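Local coordinates for protein p24: plant transcriptional regulator PBF-2 (Solanum tuberosum, PDB 1L3A) that binds single-stranded DNA as a homotetramer and activates transcription of the pathogenesis-related gene PR-10a in plant defence, at residues C[49-54]-C[76-81]; C[42-47]-C[166-171]; C[132-137]-C[151-156]. All coordinates share one frame; numbering follows the deposited sequence.

Overall arrangement
Interactions 1 and 3 are antiparallel strand pairings, one in each of two four-stranded sheets, and between them the sheets pack face to face: F80 of interaction 1 touches L136 and L151 of interaction 3, and L78 touches L136. Both hairpins put mostly apolar side chains between the sheets and polar ones (T52, Q79, E54; R133, S152, Q154) on the far face; interaction 1 is the more buried. Interaction 2 joins the sheets where their outermost strands 38-45 and 161-169 approach. With no backbone ladder, it relies on a lysine-to-carbonyl bond and aliphatic contacts. It adjoins interaction 1, since strand 38-45 pairs with strand 49-62, but lies about 6 Å from interaction 3 at the nearest atoms.

Interaction 1. Residues C[49-54]-C[76-81]; sequences AALTVE and VMLQFA
A50 and A81 form the first of three hydrogen-bonded pairs here, in which the backbone N-H and C=O groups of A50, T52 and E54 are bonded to those of A81, Q79 and M77. The A50 N to A81 O bond measures 2.9 Å, and at the E54/M77 pair M77 N donates to E54 O at 2.8 Å in a nearly straight bond (168° at the hydrogen). The intervening residues L51 and V53 turn their own backbone groups to the other neighbour, bonding I44 and Y42 of strand 38-45, while V76, L78 and F80 bond strand 88-99. The pairing thus forms the middle of a four-stranded antiparallel sheet, as the hairpin of strands 49-62 and 68-85, and residues 49-51 belong to the region required for single-stranded DNA binding. On the face bearing T52 and Q79, a water bridges the strands: it donates to M77 O at 2.9 Å and accepts from Q79 NE2 at 3.1 Å, with a weak bond to T52 OG1. The other amide atom, Q79 OE1, accepts from K94 NZ, so both ends of the amide are engaged, which probably sets its orientation. T52 OG1, lodged between its backbone N and carbonyl carbon (chi1 59°), lies over the Q79 side chain, 3.2 Å from Q79 CB. The opposite face is apolar. L51 CG stands anti to the backbone N (chi1 174°), and the branch beyond it sends CD1 over the centre of the F80 ring, a CH-pi contact 3.7 Å from the centroid and almost on the ring normal. Farther along, V53 and L78 lie side by side, and V53 CG1 presses against V76 CG1 at a tight 3.4 Å. L176 and F180 of helix 170-188 pack on V53, as does W190 of the second subunit.

Interaction 2. Residues C[42-47]-C[166-171]; sequences YSIYKG and IPVTKA
K46 reaches across to the backbone of P167, and this is the one hydrogen bond between 42-47 and 166-171. NZ donates to P167 O at 2.8 Å from above the carbonyl plane, 44° out of it. The bend at chi2 (-54°) and again at chi4 folds the lysine chain over the start of 166-169 and brings its ammonium back to the carbonyl. The same nitrogen forms a salt bridge with E172 of helix 170-188, whose carboxylate also accepts from T169 N; T169 is the N-cap of that helix, its side chain capping a backbone N of the first turn.

The remaining contacts are aliphatic. K46 CG lies 3.7 Å from I166 CG1, the two side chains crossing at about a right angle, and also rests on the P167 ring, 4.0 Å from its CG. I44 sends its two branches to different partners, CG2 to I166 CD1 at 4.2 Å and CD1 to V168 CG1 at 4.3 Å.

The strands meet at 112° as the edges of two sheets. K46 belongs to the region required for single-stranded DNA binding; its positive charge is probably partly balanced by the carboxylate of E172, while the carbonyl helps fix where the ammonium sits.

Interaction 3. Residues C[132-137]-C[151-156]; sequences VRKVLK and LSVQNK
The hairpin of strands 132-140 and 146-155 supplies this contact, in which R133 and V135 pair with Q154 and S152. Each pair is closed by two backbone bonds, the shorter being V135 N to S152 O and S152 N to V135 O, both 2.9 Å. Between them K134 faces V153 on the side turned to the other sheet. Bent at chi2, chi3 and chi4, the lysine folds down alongside the valine, CE only 3.4 Å from V153 CG2, a tight fit. Its NZ ends on V96 O of strand 88-99. L151 extends the same face, with CG anti to the backbone N (chi1 -180°) and CD1 swung back to 3.6 Å from V135 O.

The hairpin is the centre of the second four-stranded antiparallel sheet, and L151 and V153 of its inner face rest on Q95 of strand 88-99 in the first. On the outer face, R133 and Q154 cross with guanidinium and amide planes 73° apart: the touch is R133 CD against Q154 NE2 at 3.6 Å, so the arginine lends its aliphatic part. S152 OG bonds N163 of strand 161-169. Residues 132-137 lie within a predicted nuclear localization signal; of these, 133-136 are paired with 151-154 in the sheet.

Interaction 1. Residues C[49-54]-C[76-81]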
loop_
_atom_site.group_PDB
_atom_site.type_symbol
_atom_site.label_atom_id
_atom_site.label_comp_id
_atom_site.label_asym_id
_atom_site.label_seq_id
_atom_site.Cartn_x
_atom_site.Cartn_y
_atom_site.Cartn_z
ATOM N N ALA C 49 15.697 -22.436 15.481
ATOM C CA ALA C 49 15.996 -22.186 14.079
ATOM C C ALA C 49 15.940 -20.721 13.686
ATOM O O ALA C 49 15.468 -19.881 14.446
ATOM C CB ALA C 49 15.029 -22.989 13.212
ATOM N N ALA C 50 16.428 -20.434 12.487
ATOM C CA ALA C 50 16.439 -19.082 11.944
ATOM C C ALA C 50 15.751 -19.100 10.570
ATOM O O ALA C 50 15.738 -20.126 9.885
ATOM C CB ALA C 50 17.870 -18.586 11.807
ATOM N N LEU C 51 15.187 -17.958 10.177
ATOM C CA LEU C 51 14.499 -17.833 8.893
ATOM C C LEU C 51 14.833 -16.522 8.191
ATOM O O LEU C 51 14.638 -15.456 8.758
ATOM C CB LEU C 51 12.985 -17.902 9.102
ATOM C CG LEU C 51 12.101 -17.640 7.874
ATOM C CD1 LEU C 51 12.257 -18.768 6.839
ATOM C CD2 LEU C 51 10.654 -17.536 8.325
ATOM N N THR C 52 15.342 -16.609 6.966
ATOM C CA THR C 52 15.659 -15.427 6.172
ATOM C C THR C 52 14.693 -15.355 4.980
ATOM O O THR C 52 14.399 -16.366 4.335
ATOM C CB THR C 52 17.078 -15.485 5.622
ATOM O OG1 THR C 52 17.209 -16.657 4.812
ATOM C CG2 THR C 52 18.091 -15.522 6.752
ATOM N N VAL C 53 14.215 -14.155 4.676
ATOM C CA VAL C 53 13.262 -13.973 3.584
ATOM C C VAL C 53 13.876 -13.007 2.575
ATOM O O VAL C 53 14.307 -11.919 2.933
ATOM C CB VAL C 53 11.933 -13.417 4.146
ATOM C CG1 VAL C 53 10.862 -13.376 3.074
ATOM C CG2 VAL C 53 11.481 -14.288 5.301
ATOM N N GLU C 54 13.921 -13.413 1.314
ATOM C CA GLU C 54 14.537 -12.595 0.283
ATOM C C GLU C 54 13.770 -12.578 -1.051
ATOM O O GLU C 54 13.319 -13.621 -1.541
ATOM C CB GLU C 54 15.970 -13.099 0.055
ATOM C CG GLU C 54 16.669 -12.519 -1.152
ATOM C CD GLU C 54 17.971 -13.246 -1.480
ATOM O OE1 GLU C 54 18.962 -13.071 -0.737
ATOM O OE2 GLU C 54 18.000 -14.001 -2.481
ATOM N N VAL C 76 9.630 -15.012 -3.722
ATOM C CA VAL C 76 10.309 -14.807 -2.462
ATOM C C VAL C 76 10.894 -16.161 -2.036
ATOM O O VAL C 76 10.202 -17.178 -2.040
ATOM C CB VAL C 76 9.334 -14.289 -1.378
ATOM C CG1 VAL C 76 9.957 -14.461 0.008
ATOM C CG2 VAL C 76 9.006 -12.810 -1.633
ATOM N N MET C 77 12.170 -16.157 -1.683
ATOM C CA MET C 77 12.870 -17.357 -1.250
ATOM C C MET C 77 12.985 -17.365 0.271
ATOM O O MET C 77 13.429 -16.385 0.869
ATOM C CB MET C 77 14.275 -17.384 -1.854
ATOM C CG MET C 77 14.915 -18.768 -1.880
ATOM S SD MET C 77 13.954 -19.872 -2.936
ATOM C CE MET C 77 13.727 -18.759 -4.381
ATOM N N LEU C 78 12.572 -18.471 0.882
ATOM C CA LEU C 78 12.648 -18.649 2.328
ATOM C C LEU C 78 13.784 -19.633 2.580
ATOM O O LEU C 78 13.907 -20.626 1.871
ATOM C CB LEU C 78 11.341 -19.240 2.885
ATOM C CG LEU C 78 10.050 -18.447 2.682
ATOM C CD1 LEU C 78 8.855 -19.203 3.278
ATOM C CD2 LEU C 78 10.193 -17.104 3.346
ATOM N N GLN C 79 14.620 -19.350 3.570
ATOM C CA GLN C 79 15.720 -20.244 3.906
ATOM C C GLN C 79 15.635 -20.526 5.393
ATOM O O GLN C 79 15.597 -19.600 6.204
ATOM C CB GLN C 79 17.075 -19.609 3.563
ATOM C CG GLN C 79 17.347 -19.510 2.064
ATOM C CD GLN C 79 18.710 -18.921 1.745
ATOM O OE1 GLN C 79 19.742 -19.528 2.112
ATOM N NE2 GLN C 79 18.747 -17.841 1.123
ATOM N N PHE C 80 15.563 -21.807 5.739
ATOM C CA PHE C 80 15.482 -22.228 7.129
ATOM C C PHE C 80 16.810 -22.855 7.555
ATOM O O PHE C 80 17.397 -23.638 6.812
ATOM C CB PHE C 80 14.376 -23.270 7.316
ATOM C CG PHE C 80 12.988 -22.767 7.029
ATOM C CD1 PHE C 80 12.549 -22.568 5.717
ATOM C CD2 PHE C 80 12.080 -22.574 8.068
ATOM C CE1 PHE C 80 11.222 -22.195 5.450
ATOM C CE2 PHE C 80 10.746 -22.199 7.806
ATOM C CZ PHE C 80 10.320 -22.013 6.497
ATOM N N ALA C 81 17.268 -22.538 8.757
ATOM C CA ALA C 81 18.518 -23.100 9.264
ATOM C C ALA C 81 18.350 -23.506 10.723
ATOM O O ALA C 81 17.855 -22.725 11.534
ATOM C CB ALA C 81 19.655 -22.072 9.127
HETATM O O HOH W 1 16.247 -16.136 1.678
#

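Interaction 2. Residues C[42-47]-C[166-171]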
loop_
_atom_site.group_PDB
_atom_site.type_symbol
_atom_site.label_atom_id
_atom_site.label_comp_id
_atom_site.label_asym_id
_atom_site.label_seq_id
_atom_site.Cartn_x
_atom_site.Cartn_y
_atom_site.Cartn_z
ATOM N N TYR C 42 15.297 -10.197 5.127
ATOM C CA TYR C 42 14.811 -10.039 6.487
ATOM C C TYR C 42 14.989 -11.373 7.207
ATOM O O TYR C 42 14.554 -12.410 6.719
ATOM C CB TYR C 42 13.330 -9.643 6.475
ATOM C CG TYR C 42 12.718 -9.518 7.852
ATOM C CD1 TYR C 42 13.189 -8.568 8.764
ATOM C CD2 TYR C 42 11.659 -10.333 8.235
ATOM C CE1 TYR C 42 12.608 -8.440 10.035
ATOM C CE2 TYR C 42 11.069 -10.215 9.487
ATOM C CZ TYR C 42 11.543 -9.274 10.382
ATOM O OH TYR C 42 10.952 -9.184 11.619
ATOM N N SER C 43 15.606 -11.334 8.381
ATOM C CA SER C 43 15.871 -12.542 9.153
ATOM C C SER C 43 15.193 -12.551 10.503
ATOM O O SER C 43 15.136 -11.529 11.186
ATOM C CB SER C 43 17.376 -12.705 9.373
ATOM O OG SER C 43 18.049 -12.856 8.141
ATOM N N ILE C 44 14.695 -13.721 10.880
ATOM C CA ILE C 44 14.029 -13.937 12.158
ATOM C C ILE C 44 14.864 -14.977 12.910
ATOM O O ILE C 44 15.013 -16.102 12.442
ATOM C CB ILE C 44 12.598 -14.464 11.912
ATOM C CG1 ILE C 44 11.783 -13.366 11.219
ATOM C CG2 ILE C 44 11.952 -14.945 13.221
ATOM C CD1 ILE C 44 10.416 -13.791 10.777
ATOM N N TYR C 45 15.408 -14.605 14.067
ATOM C CA TYR C 45 16.239 -15.521 14.855
ATOM C C TYR C 45 15.533 -16.076 16.093
ATOM O O TYR C 45 15.124 -15.315 16.965
ATOM C CB TYR C 45 17.530 -14.818 15.262
ATOM C CG TYR C 45 18.330 -14.312 14.082
ATOM C CD1 TYR C 45 18.479 -12.944 13.844
ATOM C CD2 TYR C 45 18.934 -15.202 13.194
ATOM C CE1 TYR C 45 19.215 -12.480 12.747
ATOM C CE2 TYR C 45 19.670 -14.747 12.098
ATOM C CZ TYR C 45 19.805 -13.388 11.882
ATOM O OH TYR C 45 20.521 -12.942 10.795
ATOM N N LYS C 46 15.400 -17.404 16.165
ATOM C CA LYS C 46 14.726 -18.047 17.294
ATOM C C LYS C 46 15.521 -19.124 18.052
ATOM O O LYS C 46 16.689 -19.380 17.764
ATOM C CB LYS C 46 13.379 -18.619 16.828
ATOM C CG LYS C 46 12.348 -17.546 16.461
ATOM C CD LYS C 46 12.155 -16.553 17.624
ATOM C CE LYS C 46 11.426 -15.269 17.200
ATOM N NZ LYS C 46 9.994 -15.495 16.887
ATOM N N GLY C 47 14.879 -19.745 19.033
ATOM C CA GLY C 47 15.551 -20.764 19.828
ATOM C C GLY C 47 16.126 -21.958 19.079
ATOM O O GLY C 47 17.303 -22.270 19.231
ATOM N N ILE C 166 9.665 -22.979 13.325
ATOM C CA ILE C 166 10.038 -21.662 13.829
ATOM C C ILE C 166 8.803 -20.806 14.110
ATOM O O ILE C 166 7.937 -20.644 13.253
ATOM C CB ILE C 166 11.012 -20.916 12.850
ATOM C CG1 ILE C 166 11.663 -19.738 13.577
ATOM C CG2 ILE C 166 10.266 -20.386 11.626
ATOM C CD1 ILE C 166 12.706 -19.021 12.762
ATOM N N PRO C 167 8.694 -20.267 15.335
ATOM C CA PRO C 167 7.537 -19.432 15.681
ATOM C C PRO C 167 7.736 -17.993 15.180
ATOM O O PRO C 167 8.842 -17.452 15.227
ATOM C CB PRO C 167 7.507 -19.507 17.206
ATOM C CG PRO C 167 9.000 -19.490 17.540
ATOM C CD PRO C 167 9.576 -20.460 16.505
ATOM N N VAL C 168 6.662 -17.383 14.699
ATOM C CA VAL C 168 6.720 -16.012 14.196
ATOM C C VAL C 168 5.708 -15.178 14.973
ATOM O O VAL C 168 4.509 -15.422 14.891
ATOM C CB VAL C 168 6.382 -15.968 12.688
ATOM C CG1 VAL C 168 6.446 -14.537 12.184
ATOM C CG2 VAL C 168 7.365 -16.862 11.909
ATOM N N THR C 169 6.184 -14.206 15.741
ATOM C CA THR C 169 5.273 -13.380 16.527
ATOM C C THR C 169 4.354 -12.568 15.621
ATOM O O THR C 169 4.607 -12.421 14.424
ATOM C CB THR C 169 6.035 -12.399 17.425
ATOM O OG1 THR C 169 6.691 -11.421 16.605
ATOM C CG2 THR C 169 7.092 -13.146 18.251
ATOM N N LYS C 170 3.279 -12.056 16.197
ATOM C CA LYS C 170 2.345 -11.258 15.441
ATOM C C LYS C 170 3.109 -10.082 14.807
ATOM O O LYS C 170 2.856 -9.719 13.661
ATOM C CB LYS C 170 1.245 -10.734 16.368
ATOM C CG LYS C 170 0.234 -9.823 15.685
ATOM C CD LYS C 170 -0.683 -9.151 16.696
ATOM C CE LYS C 170 -1.814 -8.403 15.996
ATOM N NZ LYS C 170 -2.723 -7.705 16.967
ATOM N N ALA C 171 4.049 -9.509 15.555
ATOM C CA ALA C 171 4.825 -8.369 15.078
ATOM C C ALA C 171 5.671 -8.712 13.849
ATOM O O ALA C 171 5.699 -7.950 12.885
ATOM C CB ALA C 171 5.727 -7.845 16.197
#

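Interaction 3. Residues C[132-137]-C[151-156]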
loop_
_atom_site.group_PDB
_atom_site.type_symbol
_atom_site.label_atom_id
_atom_site.label_comp_id
_atom_site.label_asym_id
_atom_site.label_seq_id
_atom_site.Cartn_x
_atom_site.Cartn_y
_atom_site.Cartn_z
ATOM N N VAL C 132 11.082 -36.901 -4.285
ATOM C CA VAL C 132 11.338 -35.916 -3.238
ATOM C C VAL C 132 10.246 -34.840 -3.164
ATOM O O VAL C 132 9.634 -34.498 -4.180
ATOM C CB VAL C 132 12.717 -35.247 -3.458
ATOM C CG1 VAL C 132 12.719 -34.473 -4.767
ATOM C CG2 VAL C 132 13.051 -34.343 -2.290
ATOM N N ARG C 133 10.005 -34.315 -1.960
ATOM C CA ARG C 133 8.978 -33.293 -1.746
ATOM C C ARG C 133 9.257 -32.300 -0.617
ATOM O O ARG C 133 9.987 -32.590 0.333
ATOM C CB ARG C 133 7.639 -33.953 -1.454
ATOM C CG ARG C 133 7.690 -34.842 -0.238
ATOM C CD ARG C 133 6.302 -35.273 0.178
ATOM N NE ARG C 133 5.602 -35.894 -0.937
ATOM C CZ ARG C 133 4.350 -36.331 -0.877
ATOM N NH1 ARG C 133 3.658 -36.214 0.251
ATOM N NH2 ARG C 133 3.790 -36.886 -1.942
ATOM N N LYS C 134 8.641 -31.129 -0.728
ATOM C CA LYS C 134 8.781 -30.079 0.273
ATOM C C LYS C 134 7.385 -29.630 0.671
ATOM O O LYS C 134 6.545 -29.360 -0.188
ATOM C CB LYS C 134 9.527 -28.872 -0.296
ATOM C CG LYS C 134 10.876 -29.178 -0.891
ATOM C CD LYS C 134 11.899 -29.455 0.177
ATOM C CE LYS C 134 12.706 -28.212 0.498
ATOM N NZ LYS C 134 13.542 -27.735 -0.647
ATOM N N VAL C 135 7.133 -29.563 1.971
ATOM C CA VAL C 135 5.839 -29.108 2.445
ATOM C C VAL C 135 6.015 -28.016 3.499
ATOM O O VAL C 135 6.674 -28.227 4.524
ATOM C CB VAL C 135 5.005 -30.253 3.077
ATOM C CG1 VAL C 135 3.638 -29.710 3.481
ATOM C CG2 VAL C 135 4.846 -31.416 2.099
ATOM N N LEU C 136 5.431 -26.852 3.232
ATOM C CA LEU C 136 5.483 -25.721 4.161
ATOM C C LEU C 136 4.110 -25.482 4.777
ATOM O O LEU C 136 3.129 -25.259 4.059
ATOM C CB LEU C 136 5.927 -24.429 3.454
ATOM C CG LEU C 136 5.877 -23.177 4.351
ATOM C CD1 LEU C 136 6.893 -23.319 5.486
ATOM C CD2 LEU C 136 6.160 -21.910 3.538
ATOM N N LYS C 137 4.038 -25.534 6.102
ATOM C CA LYS C 137 2.785 -25.288 6.807
ATOM C C LYS C 137 2.905 -24.004 7.614
ATOM O O LYS C 137 3.964 -23.714 8.178
ATOM C CB LYS C 137 2.447 -26.432 7.772
ATOM C CG LYS C 137 2.067 -27.755 7.126
ATOM C CD LYS C 137 1.720 -28.775 8.214
ATOM C CE LYS C 137 1.491 -30.170 7.645
ATOM N NZ LYS C 137 2.757 -30.801 7.139
ATOM N N LEU C 151 8.740 -26.402 7.965
ATOM C CA LEU C 151 9.187 -26.939 6.687
ATOM C C LEU C 151 9.564 -28.408 6.780
ATOM O O LEU C 151 10.405 -28.783 7.585
ATOM C CB LEU C 151 10.400 -26.166 6.153
ATOM C CG LEU C 151 10.950 -26.653 4.799
ATOM C CD1 LEU C 151 9.826 -26.666 3.749
ATOM C CD2 LEU C 151 12.094 -25.769 4.350
ATOM N N SER C 152 8.931 -29.228 5.948
ATOM C CA SER C 152 9.198 -30.662 5.895
ATOM C C SER C 152 9.874 -31.003 4.573
ATOM O O SER C 152 9.404 -30.608 3.505
ATOM C CB SER C 152 7.898 -31.468 6.001
ATOM O OG SER C 152 7.629 -31.830 7.343
ATOM N N VAL C 153 10.980 -31.731 4.650
ATOM C CA VAL C 153 11.699 -32.138 3.451
ATOM C C VAL C 153 11.882 -33.650 3.495
ATOM O O VAL C 153 12.432 -34.186 4.447
ATOM C CB VAL C 153 13.082 -31.455 3.368
ATOM C CG1 VAL C 153 13.779 -31.833 2.065
ATOM C CG2 VAL C 153 12.916 -29.943 3.462
ATOM N N GLN C 154 11.396 -34.336 2.468
ATOM C CA GLN C 154 11.513 -35.783 2.403
ATOM C C GLN C 154 12.201 -36.241 1.132
ATOM O O GLN C 154 11.842 -35.828 0.031
ATOM C CB GLN C 154 10.133 -36.438 2.473
ATOM C CG GLN C 154 9.402 -36.291 3.793
ATOM C CD GLN C 154 7.987 -35.790 3.595
ATOM O OE1 GLN C 154 7.788 -34.557 3.633
ATOM N NE2 GLN C 154 7.078 -36.620 3.382
ATOM N N ASN C 155 13.193 -37.103 1.297
ATOM C CA ASN C 155 13.912 -37.659 0.164
ATOM C C ASN C 155 14.029 -39.157 0.423
ATOM O O ASN C 155 14.503 -39.586 1.479
ATOM C CB ASN C 155 15.292 -37.015 0.024
ATOM C CG ASN C 155 16.413 -38.024 0.101
ATOM O OD1 ASN C 155 16.864 -38.385 1.186
ATOM N ND2 ASN C 155 16.858 -38.502 -1.055
ATOM N N LYS C 156 13.572 -39.950 -0.537
ATOM C CA LYS C 156 13.602 -41.397 -0.399
ATOM C C LYS C 156 14.783 -41.970 -1.169
ATOM O O LYS C 156 15.053 -43.173 -1.117
ATOM C CB LYS C 156 12.290 -41.984 -0.919
ATOM C CG LYS C 156 11.050 -41.268 -0.392
ATOM C CD LYS C 156 10.949 -41.340 1.129
ATOM C CE LYS C 156 10.621 -42.746 1.613
ATOM N NZ LYS C 156 10.717 -42.841 3.098
#